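PDB 5AH5: leucine--tRNA ligase from Agrobacterium radiobacter, which probably charges tRNA(Leu) with L-leucine at the expense of ATP, releasing AMP and diphosphate. Local coordinates for residues B[649-655]-B[698-703]; B[250-254]-B[310-314]; B[432-438]-B[473-477]; B[48-53]-B[562-566]. All blocks are in the same frame, centred on the assembly; numbering follows the deposited sequence.

Contact 1 (B[649-655]-B[698-703])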
loop_
_atom_site.group_PDB
_atom_site.type_symbol
_atom_site.label_atom_id
_atom_site.label_comp_id
_atom_site.label_asym_id
_atom_site.label_seq_id
_atom_site.Cartn_x
_atom_site.Cartn_y
_atom_site.Cartn_z
ATOM N N ASP B 649 28.501 29.667 22.526
ATOM C CA ASP B 649 28.926 30.227 21.237
ATOM C C ASP B 649 28.223 31.588 20.907
ATOM O O ASP B 649 28.753 32.377 20.137
ATOM C CB ASP B 649 28.648 29.231 20.090
ATOM C CG ASP B 649 29.235 27.782 20.331
ATOM O OD1 ASP B 649 30.361 27.631 20.851
ATOM O OD2 ASP B 649 28.555 26.793 19.928
ATOM N N CYS B 650 27.010 31.802 21.407
ATOM C CA CYS B 650 26.219 32.993 21.139
ATOM C C CYS B 650 26.690 34.243 21.952
ATOM O O CYS B 650 26.424 34.364 23.160
ATOM C CB CYS B 650 24.745 32.721 21.467
ATOM S SG CYS B 650 23.995 31.423 20.456
ATOM N N GLU B 651 27.348 35.160 21.253
ATOM C CA GLU B 651 27.827 36.409 21.823
ATOM C C GLU B 651 26.845 37.573 21.765
ATOM O O GLU B 651 27.171 38.654 22.243
ATOM C CB GLU B 651 29.168 36.780 21.170
ATOM C CG GLU B 651 30.329 36.137 21.927
ATOM C CD GLU B 651 31.490 35.695 21.059
ATOM O OE1 GLU B 651 31.623 36.157 19.906
ATOM O OE2 GLU B 651 32.284 34.866 21.553
ATOM N N ASN B 652 25.639 37.363 21.236
ATOM C CA ASN B 652 24.644 38.441 21.148
ATOM C C ASN B 652 23.235 37.951 20.771
ATOM O O ASN B 652 22.972 36.727 20.671
ATOM C CB ASN B 652 25.124 39.485 20.126
ATOM C CG ASN B 652 25.213 38.921 18.742
ATOM O OD1 ASN B 652 24.233 38.395 18.206
ATOM N ND2 ASN B 652 26.385 39.016 18.149
ATOM N N GLU B 653 22.364 38.926 20.500
ATOM C CA GLU B 653 20.955 38.715 20.144
ATOM C C GLU B 653 20.773 38.092 18.736
ATOM O O GLU B 653 19.794 37.335 18.502
ATOM C CB GLU B 653 20.174 40.040 20.223
ATOM C CG GLU B 653 20.426 40.887 21.487
ATOM C CD GLU B 653 21.453 42.024 21.315
ATOM O OE1 GLU B 653 21.160 42.955 20.533
ATOM O OE2 GLU B 653 22.537 41.999 21.971
ATOM N N GLU B 654 21.681 38.441 17.815
ATOM C CA GLU B 654 21.649 37.951 16.438
ATOM C C GLU B 654 22.038 36.461 16.319
ATOM O O GLU B 654 21.402 35.713 15.578
ATOM C CB GLU B 654 22.555 38.797 15.530
ATOM C CG GLU B 654 21.943 40.122 15.065
ATOM C CD GLU B 654 22.770 40.801 13.954
ATOM O OE1 GLU B 654 23.751 41.503 14.306
ATOM O OE2 GLU B 654 22.446 40.638 12.733
ATOM N N ASP B 655 23.087 36.054 17.032
ATOM C CA ASP B 655 23.428 34.634 17.204
ATOM C C ASP B 655 22.274 33.853 17.752
ATOM O O ASP B 655 21.995 32.754 17.305
ATOM C CB ASP B 655 24.579 34.453 18.173
ATOM C CG ASP B 655 25.868 34.944 17.628
ATOM O OD1 ASP B 655 26.007 35.022 16.399
ATOM O OD2 ASP B 655 26.771 35.236 18.427
ATOM N N LYS B 698 27.222 38.712 9.890
ATOM C CA LYS B 698 27.021 39.340 11.216
ATOM C C LYS B 698 27.116 38.333 12.407
ATOM O O LYS B 698 27.320 38.734 13.566
ATOM C CB LYS B 698 25.698 40.111 11.271
ATOM C CG LYS B 698 25.731 41.412 10.455
ATOM C CD LYS B 698 24.402 42.173 10.474
ATOM C CE LYS B 698 23.320 41.516 9.614
ATOM N NZ LYS B 698 21.927 41.888 9.988
ATOM N N ALA B 699 26.990 37.031 12.135
ATOM C CA ALA B 699 27.032 36.037 13.208
ATOM C C ALA B 699 28.462 35.776 13.681
ATOM O O ALA B 699 29.429 35.921 12.922
ATOM C CB ALA B 699 26.366 34.737 12.758
ATOM N N SER B 700 28.620 35.386 14.939
ATOM C CA SER B 700 29.965 34.995 15.407
ATOM C C SER B 700 30.383 33.761 14.561
ATOM O O SER B 700 29.533 32.921 14.299
ATOM C CB SER B 700 29.957 34.630 16.890
ATOM O OG SER B 700 28.967 35.371 17.605
ATOM N N PRO B 701 31.647 33.693 14.093
ATOM C CA PRO B 701 32.158 32.583 13.294
ATOM C C PRO B 701 31.669 31.184 13.759
ATOM O O PRO B 701 31.155 30.398 12.958
ATOM C CB PRO B 701 33.668 32.694 13.481
ATOM C CG PRO B 701 33.916 34.141 13.725
ATOM C CD PRO B 701 32.655 34.757 14.250
ATOM N N THR B 702 31.779 30.922 15.056
ATOM C CA THR B 702 31.458 29.622 15.606
ATOM C C THR B 702 29.967 29.316 15.421
ATOM O O THR B 702 29.622 28.169 15.133
ATOM C CB THR B 702 31.951 29.489 17.077
ATOM O OG1 THR B 702 33.393 29.449 17.103
ATOM C CG2 THR B 702 31.420 28.227 17.752
ATOM N N VAL B 703 29.107 30.323 15.545
ATOM C CA VAL B 703 27.667 30.139 15.379
ATOM C C VAL B 703 27.335 29.805 13.920
ATOM O O VAL B 703 26.370 29.065 13.651
ATOM C CB VAL B 703 26.874 31.391 15.786
ATOM C CG1 VAL B 703 25.406 31.270 15.399
ATOM C CG2 VAL B 703 27.022 31.627 17.287
#
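The carboxylate of Asp655 joins the two segments by receiving the backbone N-H of Ser700, with N to OD1 3.0 Å and a nearly straight bond of 164°. That bond uses the syn lone pair of OD1. The second oxygen, OD2, turns its anti lone pair to the backbone N of Glu651 at 2.9 Å, so one buried carboxylate ties together the loop that leads into its own helix and the loop opposite. Ser700 OG also donates to Asp655 OD2, although the modelled separation is too short to be trusted. Farther out, among more exposed residues, a salt bridge links Lys698 NZ to Glu654 OE2 (3.1 Å); the ammonium approaches on the syn side, 23° out of the carboxylate plane, after the lysine chain bends at its third torsion.

Both segments are entries to helices, 653-674 and 701-715, in the helical anticodon-binding domain of a class I synthetase. The first start is capped by Asn652, whose OD1 accepts from Asp655 N at 2.9 Å and more weakly from Glu654 N. Ser700 holds the equivalent position before the second helix, but its side chain makes no capping bond.

Next to these bonds, Val703 CG2 touches both the Asp649 carbonyl O (3.4 Å) and Asp655 CG (3.5 Å). CG1 stands anti to the Val703 backbone N (chi1 171°), which leaves CG2 as the branch that meets both aspartates. Thr702 and Asp649 cross at about a right angle, with Thr702 CG2 against Asp649 OD1 at 3.3 Å, while Asp649 OD2 accepts a hydrogen bond from Cys646 N.

Contact 2 (B[250-254]-B[310-314])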
loop_
_atom_site.group_PDB
_atom_site.type_symbol
_atom_site.label_atom_id
_atom_site.label_comp_id
_atom_site.label_asym_id
_atom_site.label_seq_id
_atom_site.Cartn_x
_atom_site.Cartn_y
_atom_site.Cartn_z
ATOM N N THR B 250 -42.060 -8.604 3.566
ATOM C CA THR B 250 -42.961 -8.893 2.439
ATOM C C THR B 250 -43.048 -10.390 2.029
ATOM O O THR B 250 -43.353 -10.684 0.871
ATOM C CB THR B 250 -42.564 -8.043 1.206
ATOM O OG1 THR B 250 -41.215 -8.342 0.845
ATOM C CG2 THR B 250 -42.684 -6.545 1.493
ATOM N N LEU B 251 -42.841 -11.322 2.968
ATOM C CA LEU B 251 -42.768 -12.776 2.664
ATOM C C LEU B 251 -44.055 -13.409 2.103
ATOM O O LEU B 251 -44.015 -14.202 1.148
ATOM C CB LEU B 251 -42.334 -13.559 3.918
ATOM C CG LEU B 251 -42.255 -15.093 3.866
ATOM C CD1 LEU B 251 -41.448 -15.584 2.669
ATOM C CD2 LEU B 251 -41.657 -15.627 5.165
ATOM N N ALA B 252 -45.183 -13.084 2.728
ATOM C CA ALA B 252 -46.493 -13.523 2.242
ATOM C C ALA B 252 -46.883 -12.804 0.936
ATOM O O ALA B 252 -47.696 -13.310 0.160
ATOM C CB ALA B 252 -47.555 -13.313 3.316
ATOM N N GLY B 253 -46.293 -11.634 0.691
ATOM C CA GLY B 253 -46.486 -10.915 -0.557
ATOM C C GLY B 253 -45.817 -11.501 -1.789
ATOM O O GLY B 253 -45.954 -10.920 -2.864
ATOM N N CYS B 254 -45.100 -12.627 -1.676
ATOM C CA CYS B 254 -44.344 -13.156 -2.823
ATOM C C CYS B 254 -45.239 -13.862 -3.839
ATOM O O CYS B 254 -45.864 -14.876 -3.532
ATOM C CB CYS B 254 -43.154 -14.044 -2.387
ATOM S SG CYS B 254 -43.470 -15.724 -1.778
ATOM N N ASN B 310 -44.014 -21.658 0.207
ATOM C CA ASN B 310 -43.715 -20.582 1.173
ATOM C C ASN B 310 -44.128 -21.038 2.596
ATOM O O ASN B 310 -45.313 -20.995 2.909
ATOM C CB ASN B 310 -44.531 -19.344 0.714
ATOM C CG ASN B 310 -44.382 -18.129 1.614
ATOM O OD1 ASN B 310 -44.164 -18.235 2.822
ATOM N ND2 ASN B 310 -44.542 -16.950 1.016
ATOM N N PRO B 311 -43.170 -21.458 3.469
ATOM C CA PRO B 311 -43.542 -22.159 4.726
ATOM C C PRO B 311 -44.155 -21.315 5.870
ATOM O O PRO B 311 -44.518 -21.880 6.904
ATOM C CB PRO B 311 -42.217 -22.779 5.174
ATOM C CG PRO B 311 -41.218 -21.779 4.739
ATOM C CD PRO B 311 -41.708 -21.275 3.394
ATOM N N LEU B 312 -44.252 -19.995 5.704
ATOM C CA LEU B 312 -45.180 -19.186 6.515
ATOM C C LEU B 312 -46.605 -19.497 6.041
ATOM O O LEU B 312 -47.371 -20.183 6.732
ATOM C CB LEU B 312 -44.892 -17.673 6.386
ATOM C CG LEU B 312 -45.986 -16.649 6.774
ATOM C CD1 LEU B 312 -46.013 -16.429 8.282
ATOM C CD2 LEU B 312 -45.796 -15.329 6.036
ATOM N N ASN B 313 -46.914 -19.020 4.833
ATOM C CA ASN B 313 -48.239 -19.139 4.217
ATOM C C ASN B 313 -48.690 -20.610 4.021
ATOM O O ASN B 313 -49.888 -20.891 4.029
ATOM C CB ASN B 313 -48.234 -18.379 2.876
ATOM C CG ASN B 313 -49.573 -17.762 2.547
ATOM O OD1 ASN B 313 -50.521 -18.459 2.187
ATOM N ND2 ASN B 313 -49.655 -16.441 2.648
ATOM N N GLN B 314 -47.714 -21.520 3.866
ATOM C CA GLN B 314 -47.904 -22.970 3.634
ATOM C C GLN B 314 -48.792 -23.203 2.420
ATOM O O GLN B 314 -49.882 -23.766 2.512
ATOM C CB GLN B 314 -48.393 -23.685 4.901
ATOM C CG GLN B 314 -47.330 -23.739 5.998
ATOM C CD GLN B 314 -47.704 -24.643 7.168
ATOM O OE1 GLN B 314 -48.739 -24.454 7.814
ATOM N NE2 GLN B 314 -46.851 -25.623 7.456
#
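Asn310 reaches from the end of strand 301-310 into the type I turn formed by Leu251 to Cys254, joining two loops of the editing domain. The segment 310-314 is the connection of a beta hairpin, since strand 315-322 returns antiparallel to 301-310; the other loop leads from strand 243-245 toward strand 257-259.

One hydrogen bond crosses between them: Asn310 ND2 donates to the carbonyl O of Leu251 at 2.8 Å, with a bent N-H...O angle of 135°. The acceptor lies close to the plane of the Asn310 amide, but the donor stands well above the carbonyl plane, 44° out of it. Cys254 SG lies 3.2 Å from Asn310 ND2. Leu251 O is also the acceptor of the turn's own weak bond from Cys254 N. The opposite end of the amide serves its own loop, where OD1 weakly accepts from Leu312 N and Asn313 N in the manner of an Asx turn. A backbone bond from Gln314 N to Asn310 O closes the connection. The Asn310 CG stands anti to the backbone N (chi1 179°), which carries ND2 across to the turn.

Apolar contacts flank this bond. Leu251 and Leu312 run past each other in opposite directions, CD2 of the former lying 4.0 Å from CB of the latter. Inward, the buried Leu251 also rests on Val230 and Ile335, and Asn310 touches Phe232, both valine and phenylalanine belonging to strand 224-234. Toward the surface, the methyl group of Ala252 meets two side chains: its CB is 3.8 Å from Leu312 CD2 and equally 3.8 Å from the amide nitrogen ND2 of Asn313.

Contact 3 (B[432-438]-B[473-477]). With ZN (zinc ion), chain H.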
loop_
_atom_site.group_PDB
_atom_site.type_symbol
_atom_site.label_atom_id
_atom_site.label_comp_id
_atom_site.label_asym_id
_atom_site.label_seq_id
_atom_site.Cartn_x
_atom_site.Cartn_y
_atom_site.Cartn_z
ATOM N N CYS B 432 -2.843 -38.183 -8.948
ATOM C CA CYS B 432 -2.711 -39.630 -9.085
ATOM C C CYS B 432 -4.082 -40.164 -9.386
ATOM O O CYS B 432 -5.008 -39.870 -8.653
ATOM C CB CYS B 432 -2.188 -40.287 -7.803
ATOM S SG CYS B 432 -2.132 -42.128 -7.969
ATOM N N SER B 433 -4.214 -40.962 -10.450
ATOM C CA SER B 433 -5.517 -41.578 -10.781
ATOM C C SER B 433 -6.033 -42.478 -9.639
ATOM O O SER B 433 -7.217 -42.442 -9.331
ATOM C CB SER B 433 -5.475 -42.304 -12.138
ATOM O OG SER B 433 -4.274 -43.045 -12.329
ATOM N N GLU B 434 -5.144 -43.223 -8.973
ATOM C CA GLU B 434 -5.498 -43.983 -7.735
ATOM C C GLU B 434 -5.817 -43.026 -6.561
ATOM O O GLU B 434 -6.970 -42.884 -6.168
ATOM C CB GLU B 434 -4.372 -44.966 -7.298
ATOM C CG GLU B 434 -3.821 -45.977 -8.320
ATOM C CD GLU B 434 -2.506 -46.654 -7.867
ATOM O OE1 GLU B 434 -2.348 -46.944 -6.653
ATOM O OE2 GLU B 434 -1.619 -46.916 -8.724
ATOM N N CYS B 435 -4.799 -42.326 -6.048
ATOM C CA CYS B 435 -4.876 -41.651 -4.735
ATOM C C CYS B 435 -5.516 -40.253 -4.720
ATOM O O CYS B 435 -5.884 -39.768 -3.644
ATOM C CB CYS B 435 -3.484 -41.553 -4.143
ATOM S SG CYS B 435 -2.488 -43.058 -4.337
ATOM N N GLY B 436 -5.656 -39.600 -5.875
ATOM C CA GLY B 436 -6.172 -38.214 -5.917
ATOM C C GLY B 436 -5.052 -37.177 -5.824
ATOM O O GLY B 436 -3.964 -37.382 -6.404
ATOM N N THR B 437 -5.289 -36.064 -5.109
ATOM C CA THR B 437 -4.341 -34.943 -5.129
ATOM C C THR B 437 -3.347 -35.157 -3.986
ATOM O O THR B 437 -3.730 -35.257 -2.840
ATOM C CB THR B 437 -5.044 -33.556 -5.045
ATOM O OG1 THR B 437 -5.547 -33.355 -3.723
ATOM C CG2 THR B 437 -6.206 -33.458 -6.038
ATOM N N ILE B 438 -2.067 -35.223 -4.295
ATOM C CA ILE B 438 -1.066 -35.560 -3.293
ATOM C C ILE B 438 0.027 -34.524 -3.248
ATOM O O ILE B 438 0.572 -34.156 -4.301
ATOM C CB ILE B 438 -0.423 -36.954 -3.580
ATOM C CG1 ILE B 438 -1.522 -38.020 -3.696
ATOM C CG2 ILE B 438 0.586 -37.339 -2.493
ATOM C CD1 ILE B 438 -2.262 -38.319 -2.407
ATOM N N CYS B 473 3.653 -40.872 -8.007
ATOM C CA CYS B 473 2.783 -40.592 -6.895
ATOM C C CYS B 473 3.562 -40.869 -5.599
ATOM O O CYS B 473 4.080 -41.991 -5.417
ATOM C CB CYS B 473 1.551 -41.464 -6.940
ATOM S SG CYS B 473 0.579 -41.208 -5.468
ATOM N N PRO B 474 3.688 -39.856 -4.707
ATOM C CA PRO B 474 4.477 -40.069 -3.455
ATOM C C PRO B 474 3.795 -40.983 -2.424
ATOM O O PRO B 474 4.456 -41.425 -1.499
ATOM C CB PRO B 474 4.650 -38.655 -2.879
ATOM C CG PRO B 474 4.096 -37.712 -3.911
ATOM C CD PRO B 474 3.153 -38.485 -4.786
ATOM N N GLN B 475 2.488 -41.212 -2.565
ATOM C CA GLN B 475 1.751 -42.169 -1.751
ATOM C C GLN B 475 1.922 -43.635 -2.262
ATOM O O GLN B 475 2.504 -44.471 -1.559
ATOM C CB GLN B 475 0.291 -41.763 -1.703
ATOM C CG GLN B 475 -0.517 -42.530 -0.686
ATOM C CD GLN B 475 -1.816 -41.827 -0.367
ATOM O OE1 GLN B 475 -2.882 -42.244 -0.818
ATOM N NE2 GLN B 475 -1.731 -40.728 0.391
ATOM N N CYS B 476 1.462 -43.939 -3.479
ATOM C CA CYS B 476 1.531 -45.322 -3.992
ATOM C C CYS B 476 2.805 -45.676 -4.761
ATOM O O CYS B 476 3.169 -46.842 -4.823
ATOM C CB CYS B 476 0.310 -45.638 -4.858
ATOM S SG CYS B 476 0.385 -44.991 -6.535
ATOM N N GLY B 477 3.474 -44.696 -5.363
ATOM C CA GLY B 477 4.603 -44.988 -6.238
ATOM C C GLY B 477 4.246 -45.202 -7.712
ATOM O O GLY B 477 5.155 -45.336 -8.533
HETATM ZN ZN ZN H . -0.992 -42.866 -5.976
#
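Cys432 and Cys435 from one loop and Cys473 and Cys476 from the other surround a zinc ion with four thiolate sulfurs. Zinc lies 2.4 Å from Cys432 SG, 2.2 Å from Cys435 SG and 2.3 Å from Cys473 SG; the bond to Cys476 SG is longer, at 2.6 Å. No hydrogen bond runs directly between the segments; the metal and side-chain packing join them.

The first cysteine of each pair also receives a backbone N-H from the second. Cys435 N donates to Cys432 SG at 3.3 Å along an almost linear path of 174°, and Cys476 N donates to Cys473 SG at 3.5 Å (167°). Together with the backbone bonds Gly436 N to Cys432 O and Gly477 N to Cys473 O, they hold the turns, and they would be expected to draw some charge from the sulfurs. In both leading cysteines SG stands anti to the backbone N, directing it at the metal.

Outside this shell, the carboxylate of Glu434 reaches over Cys476, with OE1 3.4 Å from SG. Gln475 stretches the other way to lay OE1 beside Cys435 CB and crosses Ile438 at about a right angle. Ile438 presses CG2 on Pro474 CD at 3.6 Å, packing the two loops together beside the zinc site. Each pair is a CxxC followed by glycine, and the two matching turns are zinc knuckles that together form a Cys4 zinc site.

Contact 4 (B[48-53]-B[562-566]). With LSS (5'-O-(L-leucylsulfamoyl)adenosine), chain I.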
loop_
_atom_site.group_PDB
_atom_site.type_symbol
_atom_site.label_atom_id
_atom_site.label_comp_id
_atom_site.label_asym_id
_atom_site.label_seq_id
_atom_site.Cartn_x
_atom_site.Cartn_y
_atom_site.Cartn_z
ATOM N N ILE B 48 10.067 6.866 -13.450
ATOM C CA ILE B 48 10.103 8.014 -12.577
ATOM C C ILE B 48 9.164 7.910 -11.405
ATOM O O ILE B 48 9.452 8.412 -10.317
ATOM C CB ILE B 48 9.898 9.348 -13.350
ATOM C CG1 ILE B 48 10.447 10.528 -12.528
ATOM C CG2 ILE B 48 8.438 9.475 -13.749
ATOM C CD1 ILE B 48 11.979 10.691 -12.539
ATOM N N GLY B 49 8.069 7.225 -11.578
ATOM C CA GLY B 49 7.146 6.951 -10.518
ATOM C C GLY B 49 7.728 6.152 -9.391
ATOM O O GLY B 49 7.465 6.443 -8.201
ATOM N N HIS B 50 8.504 5.102 -9.751
ATOM C CA HIS B 50 9.252 4.387 -8.759
ATOM C C HIS B 50 10.207 5.273 -7.984
ATOM O O HIS B 50 10.418 5.030 -6.818
ATOM C CB HIS B 50 10.111 3.254 -9.419
ATOM C CG HIS B 50 9.314 2.205 -10.139
ATOM N ND1 HIS B 50 9.630 1.787 -11.405
ATOM C CD2 HIS B 50 8.307 1.403 -9.730
ATOM C CE1 HIS B 50 8.848 0.790 -11.766
ATOM N NE2 HIS B 50 8.019 0.553 -10.772
ATOM N N VAL B 51 10.933 6.144 -8.683
ATOM C CA VAL B 51 11.854 7.000 -8.063
ATOM C C VAL B 51 11.168 7.823 -6.948
ATOM O O VAL B 51 11.751 8.010 -5.879
ATOM C CB VAL B 51 12.480 7.975 -9.040
ATOM C CG1 VAL B 51 13.462 8.885 -8.322
ATOM C CG2 VAL B 51 13.170 7.231 -10.144
ATOM N N ARG B 52 9.924 8.246 -7.189
ATOM C CA ARG B 52 9.177 9.038 -6.196
ATOM C C ARG B 52 8.846 8.174 -4.976
ATOM O O ARG B 52 9.063 8.575 -3.813
ATOM C CB ARG B 52 7.891 9.627 -6.759
ATOM C CG ARG B 52 7.212 10.513 -5.727
ATOM C CD ARG B 52 5.871 10.993 -6.173
ATOM N NE ARG B 52 5.419 12.108 -5.354
ATOM C CZ ARG B 52 4.226 12.645 -5.437
ATOM N NH1 ARG B 52 3.358 12.208 -6.382
ATOM N NH2 ARG B 52 3.894 13.666 -4.614
ATOM N N ASN B 53 8.283 7.012 -5.267
ATOM C CA ASN B 53 7.900 6.049 -4.280
ATOM C C ASN B 53 9.079 5.630 -3.330
ATOM O O ASN B 53 8.927 5.554 -2.095
ATOM C CB ASN B 53 7.329 4.846 -5.009
ATOM C CG ASN B 53 6.605 3.900 -4.136
ATOM O OD1 ASN B 53 5.809 3.100 -4.655
ATOM N ND2 ASN B 53 6.868 3.914 -2.834
ATOM N N GLN B 562 1.848 7.208 -1.971
ATOM C CA GLN B 562 2.399 8.256 -2.812
ATOM C C GLN B 562 1.464 8.572 -4.001
ATOM O O GLN B 562 0.824 7.677 -4.577
ATOM C CB GLN B 562 3.825 8.010 -3.298
ATOM C CG GLN B 562 3.989 7.092 -4.565
ATOM C CD GLN B 562 3.444 5.721 -4.363
ATOM O OE1 GLN B 562 3.216 5.304 -3.234
ATOM N NE2 GLN B 562 3.213 4.993 -5.467
ATOM N N GLY B 563 1.438 9.846 -4.374
ATOM C CA GLY B 563 0.729 10.282 -5.565
ATOM C C GLY B 563 1.340 9.802 -6.867
ATOM O O GLY B 563 2.570 9.581 -6.972
ATOM N N MET B 564 0.476 9.695 -7.864
ATOM C CA MET B 564 0.834 9.488 -9.256
ATOM C C MET B 564 1.894 10.450 -9.810
ATOM O O MET B 564 1.854 11.684 -9.551
ATOM C CB MET B 564 -0.465 9.670 -10.034
ATOM C CG MET B 564 -0.399 9.297 -11.495
ATOM S SD MET B 564 0.085 7.586 -11.766
ATOM C CE MET B 564 -0.608 6.800 -10.328
ATOM N N VAL B 565 2.871 9.917 -10.552
ATOM C CA VAL B 565 3.636 10.766 -11.393
ATOM C C VAL B 565 3.163 10.597 -12.837
ATOM O O VAL B 565 3.221 9.436 -13.404
ATOM C CB VAL B 565 5.109 10.538 -11.309
ATOM C CG1 VAL B 565 5.830 11.617 -12.086
ATOM C CG2 VAL B 565 5.574 10.522 -9.871
ATOM N N ASN B 566 2.779 11.729 -13.444
ATOM C CA ASN B 566 2.176 11.803 -14.777
ATOM C C ASN B 566 3.146 12.531 -15.648
ATOM O O ASN B 566 4.261 12.921 -15.199
ATOM C CB ASN B 566 0.853 12.579 -14.747
ATOM C CG ASN B 566 -0.225 11.884 -13.965
ATOM O OD1 ASN B 566 -0.512 10.691 -14.164
ATOM N ND2 ASN B 566 -0.880 12.641 -13.098
HETATM C C1 LSS I . 3.708 -3.324 -8.189
HETATM N N1 LSS I . 3.669 7.312 -9.838
HETATM O O1 LSS I . 2.716 -2.628 -8.186
HETATM S S1 LSS I . 4.895 -1.813 -9.732
HETATM C C2 LSS I . 3.756 6.967 -8.556
HETATM N N2 LSS I . 4.791 -3.042 -8.889
HETATM O O2 LSS I . 2.296 2.520 -6.980
HETATM N N3 LSS I . 3.998 5.701 -8.149
HETATM O O3 LSS I . 3.847 1.362 -5.016
HETATM C C4 LSS I . 4.166 4.744 -9.092
HETATM N N4 LSS I . 4.831 -5.510 -7.744
HETATM O O4 LSS I . 5.726 1.938 -7.665
HETATM C C5 LSS I . 3.999 5.029 -10.441
HETATM O O5 LSS I . 4.806 -0.547 -8.763
HETATM C C6 LSS I . 3.722 6.334 -10.811
HETATM N N6 LSS I . 3.618 6.629 -12.133
HETATM C C7 LSS I . 3.466 -5.530 -4.945
HETATM N N7 LSS I . 4.170 3.873 -11.133
HETATM C C8 LSS I . 4.384 2.873 -10.234
HETATM C C9 LSS I . 3.614 -4.335 -5.891
HETATM N N9 LSS I . 4.409 3.427 -8.993
HETATM C CA LSS I . 3.704 -4.603 -7.404
HETATM C C10 LSS I . 2.072 -6.146 -5.139
HETATM C C11 LSS I . 3.761 -5.036 -3.484
HETATM O O1A LSS I . 3.877 -1.536 -10.756
HETATM C C21 LSS I . 4.563 2.747 -7.722
HETATM C C22 LSS I . 3.425 1.830 -7.434
HETATM C C23 LSS I . 4.010 0.886 -6.381
HETATM C C24 LSS I . 5.459 0.838 -6.817
HETATM C C25 LSS I . 5.763 -0.354 -7.725
HETATM O O2A LSS I . 6.208 -1.666 -10.324
#
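The side-chain amides of Asn53 and Gln562 are stacked, their planes 23° apart and Asn53 CG 3.7 Å from Gln562 CD. Each serves the leucyl-adenylate analogue: Asn53 OD1 accepts from the ribose hydroxyl O3, and its ND2 is bonded to Ile524 O, while Gln562 NE2 donates to adenine N3 at 2.9 Å and, weakly, to O2. The guanidinium of Arg52 has Gly563 N over one face and Met564 O at its edge; NH1 gives a weak bond to Gly563 O and is held chiefly by Ala607 O. His50 meets the sulfamoyl group edge-on, NE2 donating to O2A at 2.9 Å (162°), and its ring is stacked with His47.

Adenine itself lies with one face on Gly49, whose CA comes within 3.5 Å of C6; the absence of a side chain lets the base come this close. Along the edge of the base, Val565 N donates to N1 at 2.8 Å and Val565 O accepts from N6 at 3.1 Å. Val565 CG1 also packs on Ile48 CG2, 3.8 Å away. Residues 47-50 match the HIGH motif of class I aminoacyl-tRNA synthetases, and with the 562-566 segment the start of helix 48-66 lines the adenylate pocket.

How the contacts relate
Contact 4 lies nearest the middle of the enzyme, in the class I catalytic domain, and its two segments are separated by more than 500 residues. Contacts 2 and 3 both lie in the sequence between those segments, in that order, on the editing domain and on a zinc-binding module, as expected for insertions into a class I core. Their centres lie about 58 and 50 Å from that of contact 4 and about 51 Å from each other. Contact 1 follows along the chain in the helical anticodon-binding domain, about 42 Å from contact 4 and about 90 Å from contact 2, across the molecule's centre. No two contacts share a helix or strand or touch.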